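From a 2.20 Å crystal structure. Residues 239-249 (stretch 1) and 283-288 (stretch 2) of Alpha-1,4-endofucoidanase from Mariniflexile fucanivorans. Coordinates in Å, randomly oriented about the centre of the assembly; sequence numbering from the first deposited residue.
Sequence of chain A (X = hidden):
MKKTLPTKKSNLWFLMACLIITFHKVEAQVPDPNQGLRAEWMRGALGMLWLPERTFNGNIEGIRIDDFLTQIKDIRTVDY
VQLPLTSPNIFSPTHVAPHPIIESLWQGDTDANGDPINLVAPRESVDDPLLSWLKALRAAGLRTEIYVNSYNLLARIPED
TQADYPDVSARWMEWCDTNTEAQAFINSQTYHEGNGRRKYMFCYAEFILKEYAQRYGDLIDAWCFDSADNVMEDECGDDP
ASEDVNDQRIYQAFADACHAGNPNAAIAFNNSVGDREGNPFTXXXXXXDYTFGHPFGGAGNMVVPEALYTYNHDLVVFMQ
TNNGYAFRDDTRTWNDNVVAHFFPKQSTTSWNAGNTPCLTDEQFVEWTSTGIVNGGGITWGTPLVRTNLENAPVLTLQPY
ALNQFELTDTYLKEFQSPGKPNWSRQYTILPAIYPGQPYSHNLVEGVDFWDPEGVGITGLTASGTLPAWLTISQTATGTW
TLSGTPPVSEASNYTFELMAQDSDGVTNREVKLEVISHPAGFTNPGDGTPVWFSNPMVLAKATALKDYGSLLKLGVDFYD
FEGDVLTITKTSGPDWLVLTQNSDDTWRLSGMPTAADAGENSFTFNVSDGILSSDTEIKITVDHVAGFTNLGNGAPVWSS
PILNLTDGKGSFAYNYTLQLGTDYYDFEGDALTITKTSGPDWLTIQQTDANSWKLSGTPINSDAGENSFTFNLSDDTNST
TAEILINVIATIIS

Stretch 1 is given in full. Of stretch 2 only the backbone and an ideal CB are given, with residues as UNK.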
ATOM      1  N   ASP A 239      20.795 -23.870  -3.083  1.00 43.21           N
ATOM      2  CA  ASP A 239      22.099 -23.282  -3.351  1.00 46.01           C
ATOM      3  C   ASP A 239      21.988 -22.278  -4.499  1.00 44.68           C
ATOM      4  O   ASP A 239      21.971 -22.659  -5.670  1.00 43.43           O
ATOM      5  CB  ASP A 239      23.187 -24.338  -3.582  1.00 48.14           C
ATOM      6  CG  ASP A 239      24.573 -23.740  -3.773  1.00 53.33           C
ATOM      7  OD1 ASP A 239      24.749 -22.548  -3.448  1.00 54.55           O
ATOM      8  OD2 ASP A 239      25.470 -24.464  -4.255  1.00 57.72           O
ATOM      9  N   PRO A 240      21.922 -20.962  -4.190  1.00 42.11           N
ATOM     10  CA  PRO A 240      21.803 -19.929  -5.221  1.00 41.70           C
ATOM     11  C   PRO A 240      23.008 -19.804  -6.156  1.00 41.49           C
ATOM     12  O   PRO A 240      22.866 -19.318  -7.275  1.00 41.07           O
ATOM     13  CB  PRO A 240      21.576 -18.642  -4.413  1.00 41.33           C
ATOM     14  CG  PRO A 240      22.169 -18.930  -3.048  1.00 41.23           C
ATOM     15  CD  PRO A 240      21.946 -20.409  -2.826  1.00 41.75           C
ATOM     16  N   ALA A 241      24.179 -20.266  -5.697  1.00 42.24           N
ATOM     17  CA  ALA A 241      25.425 -20.187  -6.452  1.00 43.27           C
ATOM     18  C   ALA A 241      25.472 -21.227  -7.573  1.00 44.89           C
ATOM     19  O   ALA A 241      26.237 -21.075  -8.525  1.00 43.68           O
ATOM     20  CB  ALA A 241      26.607 -20.340  -5.523  1.00 41.62           C
ATOM     21  N   SER A 242      24.654 -22.280  -7.451  1.00 49.19           N
ATOM     22  CA  SER A 242      24.694 -23.424  -8.351  1.00 51.29           C
ATOM     23  C   SER A 242      24.050 -23.088  -9.695  1.00 53.88           C
ATOM     24  O   SER A 242      23.379 -22.064  -9.822  1.00 58.34           O
ATOM     25  CB  SER A 242      24.015 -24.597  -7.710  1.00 52.62           C
ATOM     26  OG  SER A 242      23.728 -25.591  -8.678  1.00 57.00           O
ATOM     27  N   GLU A 243      24.271 -23.951 -10.697  1.00 53.76           N
ATOM     28  CA  GLU A 243      23.555 -23.864 -11.963  1.00 54.46           C
ATOM     29  C   GLU A 243      22.749 -25.145 -12.199  1.00 54.71           C
ATOM     30  O   GLU A 243      22.250 -25.391 -13.297  1.00 52.65           O
ATOM     31  CB  GLU A 243      24.480 -23.454 -13.114  1.00 56.00           C
ATOM     32  CG  GLU A 243      25.319 -24.580 -13.692  1.00 58.16           C
ATOM     33  CD  GLU A 243      26.415 -24.112 -14.638  1.00 61.47           C
ATOM     34  OE1 GLU A 243      26.102 -23.391 -15.613  1.00 60.90           O
ATOM     35  OE2 GLU A 243      27.586 -24.455 -14.388  1.00 62.57           O
ATOM     36  N   ASP A 244      22.600 -25.935 -11.130  1.00 54.80           N
ATOM     37  CA  ASP A 244      21.792 -27.140 -11.142  1.00 57.40           C
ATOM     38  C   ASP A 244      20.390 -26.805 -10.638  1.00 55.68           C
ATOM     39  O   ASP A 244      20.208 -26.457  -9.474  1.00 52.60           O
ATOM     40  CB  ASP A 244      22.451 -28.253 -10.319  1.00 59.24           C
ATOM     41  CG  ASP A 244      21.863 -29.635 -10.556  1.00 62.12           C
ATOM     42  OD1 ASP A 244      20.779 -29.721 -11.181  1.00 61.76           O
ATOM     43  OD2 ASP A 244      22.496 -30.622 -10.113  1.00 61.69           O
ATOM     44  N   VAL A 245      19.405 -26.956 -11.531  1.00 58.76           N
ATOM     45  CA  VAL A 245      18.012 -26.636 -11.261  1.00 57.79           C
ATOM     46  C   VAL A 245      17.543 -27.342  -9.990  1.00 58.28           C
ATOM     47  O   VAL A 245      16.668 -26.839  -9.288  1.00 58.92           O
ATOM     48  CB  VAL A 245      17.120 -26.958 -12.477  1.00 61.35           C
ATOM     49  CG1 VAL A 245      17.098 -28.445 -12.809  1.00 60.62           C
ATOM     50  CG2 VAL A 245      15.709 -26.414 -12.312  1.00 61.84           C
ATOM     51  N   ASN A 246      18.153 -28.496  -9.691  1.00 57.12           N
ATOM     52  CA  ASN A 246      17.793 -29.301  -8.534  1.00 55.45           C
ATOM     53  C   ASN A 246      18.268 -28.632  -7.245  1.00 56.54           C
ATOM     54  O   ASN A 246      17.837 -29.006  -6.154  1.00 56.24           O
ATOM     55  CB  ASN A 246      18.317 -30.734  -8.665  1.00 59.25           C
ATOM     56  CG  ASN A 246      17.633 -31.504  -9.776  1.00 58.12           C
ATOM     57  OD1 ASN A 246      16.543 -32.041  -9.586  1.00 56.59           O
ATOM     58  ND2 ASN A 246      18.262 -31.555 -10.938  1.00 55.34           N
ATOM     59  N   ASP A 247      19.157 -27.639  -7.373  1.00 56.75           N
ATOM     60  CA  ASP A 247      19.647 -26.915  -6.209  1.00 56.93           C
ATOM     61  C   ASP A 247      18.763 -25.704  -5.908  1.00 55.37           C
ATOM     62  O   ASP A 247      18.804 -25.176  -4.797  1.00 52.35           O
ATOM     63  CB  ASP A 247      21.125 -26.543  -6.355  1.00 58.07           C
ATOM     64  CG  ASP A 247      22.045 -27.749  -6.439  1.00 59.88           C
ATOM     65  OD1 ASP A 247      21.720 -28.785  -5.823  1.00 61.24           O
ATOM     66  OD2 ASP A 247      23.078 -27.644  -7.120  1.00 60.93           O
ATOM     67  N   GLN A 248      17.960 -25.283  -6.896  1.00 55.07           N
ATOM     68  CA  GLN A 248      17.207 -24.038  -6.812  1.00 55.60           C
ATOM     69  C   GLN A 248      15.723 -24.298  -7.070  1.00 58.53           C
ATOM     70  O   GLN A 248      15.151 -23.737  -8.005  1.00 61.46           O
ATOM     71  CB  GLN A 248      17.744 -23.035  -7.835  1.00 52.64           C
ATOM     72  CG  GLN A 248      19.253 -22.840  -7.787  1.00 50.62           C
ATOM     73  CD  GLN A 248      19.734 -21.852  -8.820  1.00 50.59           C
ATOM     74  OE1 GLN A 248      18.982 -21.395  -9.677  1.00 50.27           O
ATOM     75  NE2 GLN A 248      21.011 -21.513  -8.743  1.00 51.51           N
ATOM     76  N   ARG A 249      15.102 -25.141  -6.234  1.00 56.55           N
ATOM     77  CA  ARG A 249      13.739 -25.582  -6.497  1.00 55.74           C
ATOM     78  C   ARG A 249      12.752 -24.543  -5.974  1.00 55.54           C
ATOM     79  O   ARG A 249      11.755 -24.252  -6.635  1.00 55.10           O
ATOM     80  CB  ARG A 249      13.466 -26.975  -5.917  1.00 58.77           C
ATOM     81  CG  ARG A 249      14.046 -28.123  -6.734  1.00 60.25           C
ATOM     82  CD  ARG A 249      13.414 -28.272  -8.104  1.00 57.07           C
ATOM     83  NE  ARG A 249      13.969 -29.384  -8.866  1.00 57.16           N
ATOM     84  CZ  ARG A 249      13.750 -29.601 -10.160  1.00 55.90           C
ATOM     85  NH1 ARG A 249      14.309 -30.638 -10.764  1.00 54.26           N
ATOM     86  NH2 ARG A 249      12.975 -28.784 -10.851  1.00 53.98           N
ATOM     87  N   UNK A 283      25.713 -13.446  -7.845  1.00 34.95           N
ATOM     88  CA  UNK A 283      25.473 -14.065  -9.139  1.00 34.71           C
ATOM     89  C   UNK A 283      24.002 -14.445  -9.321  1.00 33.71           C
ATOM     90  O   UNK A 283      23.314 -14.801  -8.366  1.00 34.65           O
ATOM     91  CB  UNK A 283      26.358 -15.303  -9.299  1.00 34.71           C
ATOM     92  N   UNK A 284      23.535 -14.370 -10.568  1.00 32.40           N
ATOM     93  CA  UNK A 284      22.165 -14.712 -10.911  1.00 35.04           C
ATOM     94  C   UNK A 284      21.898 -16.193 -10.637  1.00 37.25           C
ATOM     95  O   UNK A 284      22.712 -17.053 -10.979  1.00 36.29           O
ATOM     96  CB  UNK A 284      21.883 -14.379 -12.377  1.00 35.04           C
ATOM     97  N   UNK A 285      20.745 -16.479 -10.013  1.00 37.41           N
ATOM     98  CA  UNK A 285      20.197 -17.823 -10.042  1.00 38.02           C
ATOM     99  C   UNK A 285      19.619 -18.058 -11.434  1.00 40.28           C
ATOM    100  O   UNK A 285      19.703 -17.187 -12.298  1.00 39.19           O
ATOM    101  CB  UNK A 285      19.138 -18.020  -8.955  1.00 38.02           C
ATOM    102  N   UNK A 286      19.029 -19.240 -11.643  1.00 44.20           N
ATOM    103  CA  UNK A 286      18.415 -19.559 -12.922  1.00 46.08           C
ATOM    104  C   UNK A 286      17.105 -18.782 -13.081  1.00 45.87           C
ATOM    105  O   UNK A 286      16.484 -18.830 -14.140  1.00 47.77           O
ATOM    106  CB  UNK A 286      18.168 -21.064 -13.040  1.00 46.08           C
ATOM    107  N   UNK A 287      16.704 -18.045 -12.037  1.00 45.68           N
ATOM    108  CA  UNK A 287      15.364 -17.477 -11.999  1.00 46.87           C
ATOM    109  C   UNK A 287      15.391 -15.957 -11.823  1.00 44.61           C
ATOM    110  O   UNK A 287      14.337 -15.335 -11.730  1.00 45.68           O
ATOM    111  CB  UNK A 287      14.558 -18.119 -10.868  1.00 46.87           C
ATOM    112  N   UNK A 288      16.597 -15.369 -11.820  1.00 42.38           N
ATOM    113  CA  UNK A 288      16.780 -13.926 -11.755  1.00 36.73           C
ATOM    114  C   UNK A 288      16.750 -13.334 -13.163  1.00 35.15           C
ATOM    115  O   UNK A 288      17.547 -13.715 -14.015  1.00 32.95           O
ATOM    116  CB  UNK A 288      18.094 -13.579 -11.052  1.00 36.73           C
TER

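Position 283 points its CA-to-CB bond toward stretch 1, yet no atom of that stretch lies within 5.5 Å of the ideal CB. With phi/psi of -58/147 the backbone is extended and sets no special demand, so small, polar or longer side chains would all be plausible. The deposited residue is S283, chi1 -158° (t), whose side chain stays 5.7 Å from stretch 1 at its nearest, CB to P240 O, and makes no contact there.

At position 284 the CA-to-CB bond points away, so stretch 1 does not select the side chain, and at phi/psi -64/135 most residues would do. The backbone carbonyl matters more: P240 O and the O of 284 lie 4.3 Å apart. The residue is A284. The O of water 1 donates to P240 O and A284 O, 2.6 Å each, linking two acceptors that could not bond to each other directly.

Position 285 points sideways. Its ideal CB lies 3.5 Å from Q248 OE1 and 4.3 Å from P240 O, with the proline ring nearby. A compact side chain with an apolar branch suits this setting; valine or threonine would be reasonable. Phi/psi of -74/-178 at the first position of a type I turn running to 288 adds a further hint, since serine, threonine, aspartate and asparagine are common there, their side chains able to accept from the backbone N two residues on. T285 answers both cues. With chi1 at 66° (p), CG2 packs 3.8 Å from P240 CB and 3.6 Å from P240 O, while OG1 accepts a hydrogen bond from the backbone N of position 287 (3.2 Å).

Position 286 points toward stretch 1. Its backbone N donates to Q248 OE1 at 2.9 Å, and the N-H...acceptor angle of 172° makes this a nearly linear bond that any residue except proline could supply. The ideal CB is 3.5 Å from the same OE1. Beyond it lie the backbone of E243 and D244 and the side chain of V245, a mixed surface on which an aliphatic end can pack, so leucine, isoleucine or methionine would fit. L286, chi1 -71° (m) and chi2 158° (t), reaches E243 O at 3.7 Å and V245 CB at 4.2 Å, both from CD1. It has the largest area covered by stretch 1 of any residue in stretch 2, 77 Å².

Position 287 also points toward stretch 1, but the ideal CB has nothing of it within 5.5 Å. A short side chain would therefore leave the gap unfilled, whereas a long or aromatic one could reach V245 and Q248; phenylalanine, tyrosine, leucine or methionine are candidates. F287, chi1 -56° (m), spans the distance: CZ lies 4.2 Å from V245 CG2, which sits at the ring edge near its plane, and CE2 comes to 3.3 Å from Q248 O.

Position 288 points sideways, without contact to stretch 1. It closes the turn, its ideal CB 4.1 Å from the N of T285, so aspartate, asparagine or another short acceptor could reach it. D288 does so, its OD2 taking hydrogen bonds from T285 N at 2.9 Å and T285 OG1 at 2.8 Å.

Stretch 2 283-288: SATLFD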
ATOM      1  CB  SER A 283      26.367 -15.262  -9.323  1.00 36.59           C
ATOM      2  OG  SER A 283      26.511 -15.553 -10.704  1.00 39.06           O
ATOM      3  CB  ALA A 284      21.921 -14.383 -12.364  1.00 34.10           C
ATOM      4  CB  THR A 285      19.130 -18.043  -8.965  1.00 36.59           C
ATOM      5  OG1 THR A 285      18.009 -17.213  -9.274  1.00 36.83           O
ATOM      6  CG2 THR A 285      19.631 -17.795  -7.560  1.00 38.30           C
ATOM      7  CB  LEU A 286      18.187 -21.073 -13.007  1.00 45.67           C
ATOM      8  CG  LEU A 286      19.446 -21.933 -13.155  1.00 46.28           C
ATOM      9  CD1 LEU A 286      19.189 -23.356 -12.688  1.00 44.74           C
ATOM     10  CD2 LEU A 286      19.970 -21.921 -14.586  1.00 43.64           C
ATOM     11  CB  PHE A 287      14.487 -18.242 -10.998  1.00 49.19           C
ATOM     12  CG  PHE A 287      14.409 -19.719 -11.289  1.00 52.56           C
ATOM     13  CD1 PHE A 287      13.653 -20.195 -12.352  1.00 55.04           C
ATOM     14  CD2 PHE A 287      15.131 -20.632 -10.533  1.00 55.48           C
ATOM     15  CE1 PHE A 287      13.605 -21.552 -12.638  1.00 58.40           C
ATOM     16  CE2 PHE A 287      15.088 -21.988 -10.823  1.00 57.72           C
ATOM     17  CZ  PHE A 287      14.325 -22.445 -11.876  1.00 57.31           C
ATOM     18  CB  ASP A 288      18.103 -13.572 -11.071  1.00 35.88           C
ATOM     19  CG  ASP A 288      18.065 -13.670  -9.558  1.00 35.72           C
ATOM     20  OD1 ASP A 288      17.370 -12.831  -8.929  1.00 35.29           O
ATOM     21  OD2 ASP A 288      18.737 -14.572  -9.018  1.00 34.45           O
TER
HETATM   22  O   HOH W   1      24.144 -18.561  -9.434  1.00 47.70           O
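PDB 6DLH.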